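Local coordinates for protein 3-ketosteroid-delta4-5alpha-dehydrogenase (Rhodococcus jostii, PDB 4AT2) that probably catalyses the FAD-dependent introduction of a double bond into the first ring of 3-ketosteroids during steroid breakdown, at residues T227-I239 / V248-T260. Numbering follows the deposited sequence.
With FAD (flavin-adenine dinucleotide), chain D.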
loop_
_atom_site.group_PDB
_atom_site.type_symbol
_atom_site.label_atom_id
_atom_site.label_comp_id
_atom_site.label_asym_id
_atom_site.label_seq_id
_atom_site.Cartn_x
_atom_site.Cartn_y
_atom_site.Cartn_z
ATOM N N THR A 227 -10.737 22.985 -11.348
ATOM C CA THR A 227 -11.925 22.116 -11.423
ATOM C C THR A 227 -12.279 21.802 -12.878
ATOM O O THR A 227 -11.984 22.602 -13.766
ATOM C CB THR A 227 -13.177 22.771 -10.773
ATOM O OG1 THR A 227 -13.875 23.563 -11.737
ATOM C CG2 THR A 227 -12.825 23.665 -9.589
ATOM N N LEU A 228 -12.959 20.681 -13.104
ATOM C CA LEU A 228 -13.432 20.327 -14.433
ATOM C C LEU A 228 -14.822 20.905 -14.648
ATOM O O LEU A 228 -15.589 21.045 -13.697
ATOM C CB LEU A 228 -13.475 18.809 -14.586
ATOM C CG LEU A 228 -12.091 18.145 -14.437
ATOM C CD1 LEU A 228 -12.195 16.641 -14.236
ATOM C CD2 LEU A 228 -11.205 18.442 -15.639
ATOM N N VAL A 229 -15.129 21.234 -15.900
ATOM C CA VAL A 229 -16.460 21.668 -16.284
ATOM C C VAL A 229 -17.132 20.514 -17.027
ATOM O O VAL A 229 -16.535 19.926 -17.927
ATOM C CB VAL A 229 -16.415 22.896 -17.212
ATOM C CG1 VAL A 229 -17.828 23.336 -17.581
ATOM C CG2 VAL A 229 -15.661 24.038 -16.546
ATOM N N THR A 230 -18.363 20.186 -16.636
ATOM C CA THR A 230 -19.097 19.100 -17.286
ATOM C C THR A 230 -20.430 19.593 -17.852
ATOM O O THR A 230 -21.020 20.518 -17.309
ATOM C CB THR A 230 -19.364 17.912 -16.327
ATOM O OG1 THR A 230 -20.087 18.366 -15.177
ATOM C CG2 THR A 230 -18.059 17.268 -15.883
ATOM N N ASP A 231 -20.898 18.987 -18.941
ATOM C CA ASP A 231 -22.262 19.285 -19.410
ATOM C C ASP A 231 -23.267 18.340 -18.739
ATOM O O ASP A 231 -22.888 17.549 -17.871
ATOM C CB ASP A 231 -22.366 19.281 -20.947
ATOM C CG ASP A 231 -22.147 17.905 -21.563
ATOM O OD1 ASP A 231 -22.290 16.876 -20.878
ATOM O OD2 ASP A 231 -21.845 17.858 -22.767
ATOM N N ASP A 232 -24.537 18.413 -19.133
ATOM C CA ASP A 232 -25.576 17.639 -18.438
ATOM C C ASP A 232 -25.537 16.129 -18.718
ATOM O O ASP A 232 -26.264 15.360 -18.086
ATOM C CB ASP A 232 -26.984 18.234 -18.650
ATOM C CG ASP A 232 -27.402 18.299 -20.110
ATOM O OD1 ASP A 232 -26.789 17.636 -20.981
ATOM O OD2 ASP A 232 -28.390 19.024 -20.389
ATOM N N THR A 233 -24.683 15.711 -19.649
ATOM C CA THR A 233 -24.459 14.282 -19.906
ATOM C C THR A 233 -23.296 13.749 -19.074
ATOM O O THR A 233 -23.052 12.540 -19.038
ATOM C CB THR A 233 -24.169 13.989 -21.396
ATOM O OG1 THR A 233 -22.822 14.379 -21.716
ATOM C CG2 THR A 233 -25.153 14.724 -22.308
ATOM N N GLY A 234 -22.580 14.655 -18.405
ATOM C CA GLY A 234 -21.409 14.272 -17.618
ATOM C C GLY A 234 -20.104 14.337 -18.405
ATOM O O GLY A 234 -19.043 14.013 -17.876
ATOM N N ARG A 235 -20.177 14.748 -19.666
ATOM C CA ARG A 235 -18.980 14.934 -20.489
ATOM C C ARG A 235 -18.134 16.109 -19.972
ATOM O O ARG A 235 -18.673 17.167 -19.636
ATOM C CB ARG A 235 -19.371 15.197 -21.951
ATOM C CG ARG A 235 -18.169 15.421 -22.855
ATOM C CD ARG A 235 -18.491 15.808 -24.291
ATOM N NE ARG A 235 -17.219 15.933 -25.004
ATOM C CZ ARG A 235 -16.566 14.914 -25.565
ATOM N NH1 ARG A 235 -17.079 13.689 -25.564
ATOM N NH2 ARG A 235 -15.398 15.123 -26.145
ATOM N N VAL A 236 -16.816 15.924 -19.927
ATOM C CA VAL A 236 -15.908 17.008 -19.571
ATOM C C VAL A 236 -15.751 17.891 -20.801
ATOM O O VAL A 236 -15.325 17.420 -21.858
ATOM C CB VAL A 236 -14.540 16.476 -19.098
ATOM C CG1 VAL A 236 -13.552 17.613 -18.895
ATOM C CG2 VAL A 236 -14.707 15.692 -17.803
ATOM N N VAL A 237 -16.099 19.170 -20.656
ATOM C CA VAL A 237 -16.147 20.099 -21.789
ATOM C C VAL A 237 -15.245 21.316 -21.577
ATOM O O VAL A 237 -15.241 22.248 -22.380
ATOM C CB VAL A 237 -17.594 20.570 -22.075
ATOM C CG1 VAL A 237 -18.461 19.387 -22.494
ATOM C CG2 VAL A 237 -18.165 21.308 -20.869
ATOM N N GLY A 238 -14.471 21.304 -20.495
ATOM C CA GLY A 238 -13.551 22.412 -20.218
ATOM C C GLY A 238 -13.031 22.359 -18.800
ATOM O O GLY A 238 -13.270 21.386 -18.087
ATOM N N ILE A 239 -12.311 23.403 -18.396
ATOM C CA ILE A 239 -11.770 23.500 -17.039
ATOM C C ILE A 239 -11.941 24.917 -16.500
ATOM O O ILE A 239 -12.123 25.859 -17.272
ATOM C CB ILE A 239 -10.269 23.095 -16.961
ATOM C CG1 ILE A 239 -9.352 24.064 -17.734
ATOM C CG2 ILE A 239 -10.056 21.675 -17.455
ATOM C CD1 ILE A 239 -8.975 25.330 -16.977
ATOM N N VAL A 248 -10.602 32.039 -14.532
ATOM C CA VAL A 248 -10.816 31.935 -15.972
ATOM C C VAL A 248 -11.460 30.585 -16.307
ATOM O O VAL A 248 -11.292 29.608 -15.568
ATOM C CB VAL A 248 -9.510 32.143 -16.780
ATOM C CG1 VAL A 248 -8.950 33.546 -16.560
ATOM C CG2 VAL A 248 -8.461 31.089 -16.421
ATOM N N ALA A 249 -12.208 30.534 -17.408
ATOM C CA ALA A 249 -12.755 29.254 -17.894
ATOM C C ALA A 249 -12.186 28.954 -19.274
ATOM O O ALA A 249 -12.109 29.836 -20.127
ATOM C CB ALA A 249 -14.278 29.303 -17.934
ATOM N N VAL A 250 -11.785 27.705 -19.489
ATOM C CA VAL A 250 -11.159 27.304 -20.744
ATOM C C VAL A 250 -11.968 26.167 -21.351
ATOM O O VAL A 250 -12.136 25.126 -20.717
ATOM C CB VAL A 250 -9.700 26.836 -20.520
ATOM C CG1 VAL A 250 -9.081 26.405 -21.838
ATOM C CG2 VAL A 250 -8.859 27.938 -19.869
ATOM N N ARG A 251 -12.462 26.372 -22.570
ATOM C CA ARG A 251 -13.312 25.389 -23.237
ATOM C C ARG A 251 -12.480 24.362 -23.991
ATOM O O ARG A 251 -11.505 24.719 -24.648
ATOM C CB ARG A 251 -14.278 26.070 -24.206
ATOM C CG ARG A 251 -15.402 25.139 -24.625
ATOM C CD ARG A 251 -16.602 25.899 -25.142
ATOM N NE ARG A 251 -16.517 26.143 -26.576
ATOM C CZ ARG A 251 -16.864 25.258 -27.511
ATOM N NH1 ARG A 251 -17.292 24.046 -27.162
ATOM N NH2 ARG A 251 -16.768 25.580 -28.796
ATOM N N ALA A 252 -12.865 23.089 -23.866
ATOM C CA ALA A 252 -12.208 21.983 -24.568
ATOM C C ALA A 252 -13.238 21.290 -25.448
ATOM O O ALA A 252 -14.056 20.504 -24.948
ATOM C CB ALA A 252 -11.604 20.991 -23.565
ATOM N N ARG A 253 -13.215 21.576 -26.751
ATOM C CA ARG A 253 -14.226 21.021 -27.659
ATOM C C ARG A 253 -14.169 19.494 -27.777
ATOM O O ARG A 253 -15.209 18.846 -27.910
ATOM C CB ARG A 253 -14.139 21.649 -29.057
ATOM C CG ARG A 253 -14.246 23.166 -29.090
ATOM C CD ARG A 253 -14.088 23.679 -30.515
ATOM N NE ARG A 253 -13.881 25.126 -30.560
ATOM C CZ ARG A 253 -12.699 25.723 -30.727
ATOM N NH1 ARG A 253 -11.582 25.011 -30.884
ATOM N NH2 ARG A 253 -12.636 27.044 -30.755
ATOM N N ARG A 254 -12.965 18.929 -27.723
ATOM C CA ARG A 254 -12.778 17.490 -27.949
ATOM C C ARG A 254 -12.277 16.747 -26.717
ATOM O O ARG A 254 -12.647 15.601 -26.490
ATOM C CB ARG A 254 -11.819 17.246 -29.118
ATOM C CG ARG A 254 -12.249 17.904 -30.424
ATOM C CD ARG A 254 -11.344 17.482 -31.569
ATOM N NE ARG A 254 -11.508 18.337 -32.750
ATOM C CZ ARG A 254 -10.728 18.282 -33.828
ATOM N NH1 ARG A 254 -9.737 17.402 -33.900
ATOM N NH2 ARG A 254 -10.948 19.106 -34.850
ATOM N N GLY A 255 -11.437 17.386 -25.910
ATOM C CA GLY A 255 -10.954 16.705 -24.711
ATOM C C GLY A 255 -10.022 17.511 -23.839
ATOM O O GLY A 255 -9.339 18.421 -24.309
ATOM N N VAL A 256 -10.023 17.156 -22.558
ATOM C CA VAL A 256 -9.101 17.680 -21.567
ATOM C C VAL A 256 -8.107 16.562 -21.260
ATOM O O VAL A 256 -8.507 15.418 -21.012
ATOM C CB VAL A 256 -9.831 18.067 -20.264
ATOM C CG1 VAL A 256 -8.837 18.362 -19.140
ATOM C CG2 VAL A 256 -10.750 19.262 -20.496
ATOM N N VAL A 257 -6.818 16.886 -21.314
ATOM C CA VAL A 257 -5.762 15.945 -20.899
ATOM C C VAL A 257 -5.161 16.415 -19.576
ATOM O O VAL A 257 -4.544 17.476 -19.513
ATOM C CB VAL A 257 -4.628 15.819 -21.946
ATOM C CG1 VAL A 257 -3.551 14.841 -21.456
ATOM C CG2 VAL A 257 -5.182 15.375 -23.300
ATOM N N LEU A 258 -5.332 15.609 -18.533
ATOM C CA LEU A 258 -4.709 15.897 -17.238
ATOM C C LEU A 258 -3.280 15.376 -17.235
ATOM O O LEU A 258 -3.040 14.184 -17.431
ATOM C CB LEU A 258 -5.510 15.272 -16.087
ATOM C CG LEU A 258 -6.985 15.698 -15.989
ATOM C CD1 LEU A 258 -7.679 14.916 -14.881
ATOM C CD2 LEU A 258 -7.110 17.190 -15.740
ATOM N N ALA A 259 -2.335 16.285 -17.017
ATOM C CA ALA A 259 -0.906 15.969 -17.116
ATOM C C ALA A 259 -0.129 16.826 -16.103
ATOM O O ALA A 259 0.987 17.281 -16.359
ATOM C CB ALA A 259 -0.418 16.206 -18.538
ATOM N N THR A 260 -0.745 17.030 -14.946
ATOM C CA THR A 260 -0.226 17.962 -13.924
ATOM C C THR A 260 0.658 17.317 -12.855
ATOM O O THR A 260 1.059 17.981 -11.904
ATOM C CB THR A 260 -1.358 18.719 -13.204
ATOM O OG1 THR A 260 -2.208 17.772 -12.542
ATOM C CG2 THR A 260 -2.176 19.537 -14.183
HETATM P PA FAD D . 5.857 17.118 -14.682
HETATM O O1A FAD D . 6.957 16.879 -15.641
HETATM O O2A FAD D . 6.183 17.613 -13.337
HETATM O O5B FAD D . 4.822 18.132 -15.366
HETATM C C5B FAD D . 3.615 18.513 -14.698
HETATM C C4B FAD D . 3.343 19.998 -14.991
HETATM O O4B FAD D . 2.039 20.262 -14.430
HETATM C C3B FAD D . 4.343 20.878 -14.228
HETATM O O3B FAD D . 4.949 21.818 -15.150
HETATM C C2B FAD D . 3.485 21.574 -13.166
HETATM O O2B FAD D . 3.976 22.917 -12.908
HETATM C C1B FAD D . 2.111 21.595 -13.834
HETATM N N9A FAD D . 0.981 21.703 -12.885
HETATM C C8A FAD D . 0.873 21.211 -11.644
HETATM N N7A FAD D . -0.325 21.542 -11.169
HETATM C C5A FAD D . -0.982 22.234 -12.121
HETATM C C6A FAD D . -2.207 22.810 -12.192
HETATM N N6A FAD D . -3.028 22.719 -11.146
HETATM N N1A FAD D . -2.619 23.466 -13.291
HETATM C C2A FAD D . -1.789 23.560 -14.398
HETATM N N3A FAD D . -0.531 22.969 -14.315
HETATM C C4A FAD D . -0.162 22.324 -13.176
HETATM N N1 FAD D . 11.820 9.642 -13.786
HETATM C C2 FAD D . 12.298 8.941 -14.879
HETATM O O2 FAD D . 11.540 8.200 -15.490
HETATM N N3 FAD D . 13.634 9.084 -15.280
HETATM C C4 FAD D . 14.503 9.903 -14.557
HETATM O O4 FAD D . 15.676 9.992 -14.931
HETATM C C4X FAD D . 14.020 10.607 -13.448
HETATM N N5 FAD D . 14.840 11.394 -12.709
HETATM C C5X FAD D . 14.412 11.869 -11.523
HETATM C C6 FAD D . 15.315 12.462 -10.635
HETATM C C7 FAD D . 14.880 12.973 -9.410
HETATM C C7M FAD D . 15.834 13.560 -8.555
HETATM C C8 FAD D . 13.517 12.882 -9.056
HETATM C C8M FAD D . 13.009 13.382 -7.840
HETATM C C9 FAD D . 12.617 12.300 -9.951
HETATM C C9A FAD D . 13.061 11.772 -11.173
HETATM N N10 FAD D . 12.199 11.174 -12.031
HETATM C C10 FAD D . 12.683 10.476 -13.067
HETATM C "C1'" FAD D . 10.724 11.323 -11.920
HETATM C "C2'" FAD D . 10.211 12.251 -13.032
HETATM O "O2'" FAD D . 10.989 13.446 -12.951
HETATM C "C3'" FAD D . 8.724 12.584 -12.834
HETATM O "O3'" FAD D . 7.991 11.475 -12.284
HETATM C "C4'" FAD D . 8.104 13.001 -14.178
HETATM O "O4'" FAD D . 8.860 14.106 -14.695
HETATM C "C5'" FAD D . 6.645 13.426 -13.992
HETATM O "O5'" FAD D . 6.092 13.725 -15.288
HETATM P P FAD D . 4.687 14.508 -15.403
HETATM O O1P FAD D . 3.626 13.760 -14.720
HETATM O O2P FAD D . 4.519 14.911 -16.839
HETATM O O3P FAD D . 4.941 15.786 -14.425
HETATM O O HOH W 1 -14.563 17.702 -24.529
HETATM O O HOH W 2 -16.811 22.145 -25.030
#
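With chi1 at 66°, I239 sets CG1 between its own backbone N and carbonyl carbon; chi2 of 82° then carries CD1 alongside V250, 3.9 Å from V250 CG2, and the CG2 branch is left to meet V256. V256, its CG1 anti to the backbone N, offers CG1 to I239 CG2 at 3.9 Å and CG2 to V236 CG1 at 3.6 Å, the V236 and V256 side chains crossing nearly at right angles. An alanine in place of I239 would probably open a gap between V250 and V256, leaving the two strands that carry them without their shared apolar filler. The backbones of I239 and V250 form an antiparallel hydrogen-bonded pair, I239 N to V250 O and V250 N to I239 O, each 2.9 Å. Strands 236-243 and 246-252 make a beta hairpin; the chain then bends sharply at R253 and R254 and enters the parallel sheet of the FAD-binding domain as strand 255-258, whose following residues, A259 and T260, reach the FAD. V237 and G238 both face V229, a classic beta bulge in the pairing of strand 236-243 with strand 223-230, and a CB on G238 would clash with V250 O. At the bulge, A252 N donates to V237 O. Within the same apolar cluster as V236 and V256, L228 CD2 lies 4.2 Å from V256 CG1 and also touches L258, while L471 of the neighbouring strand packs on L228, V236 and L258.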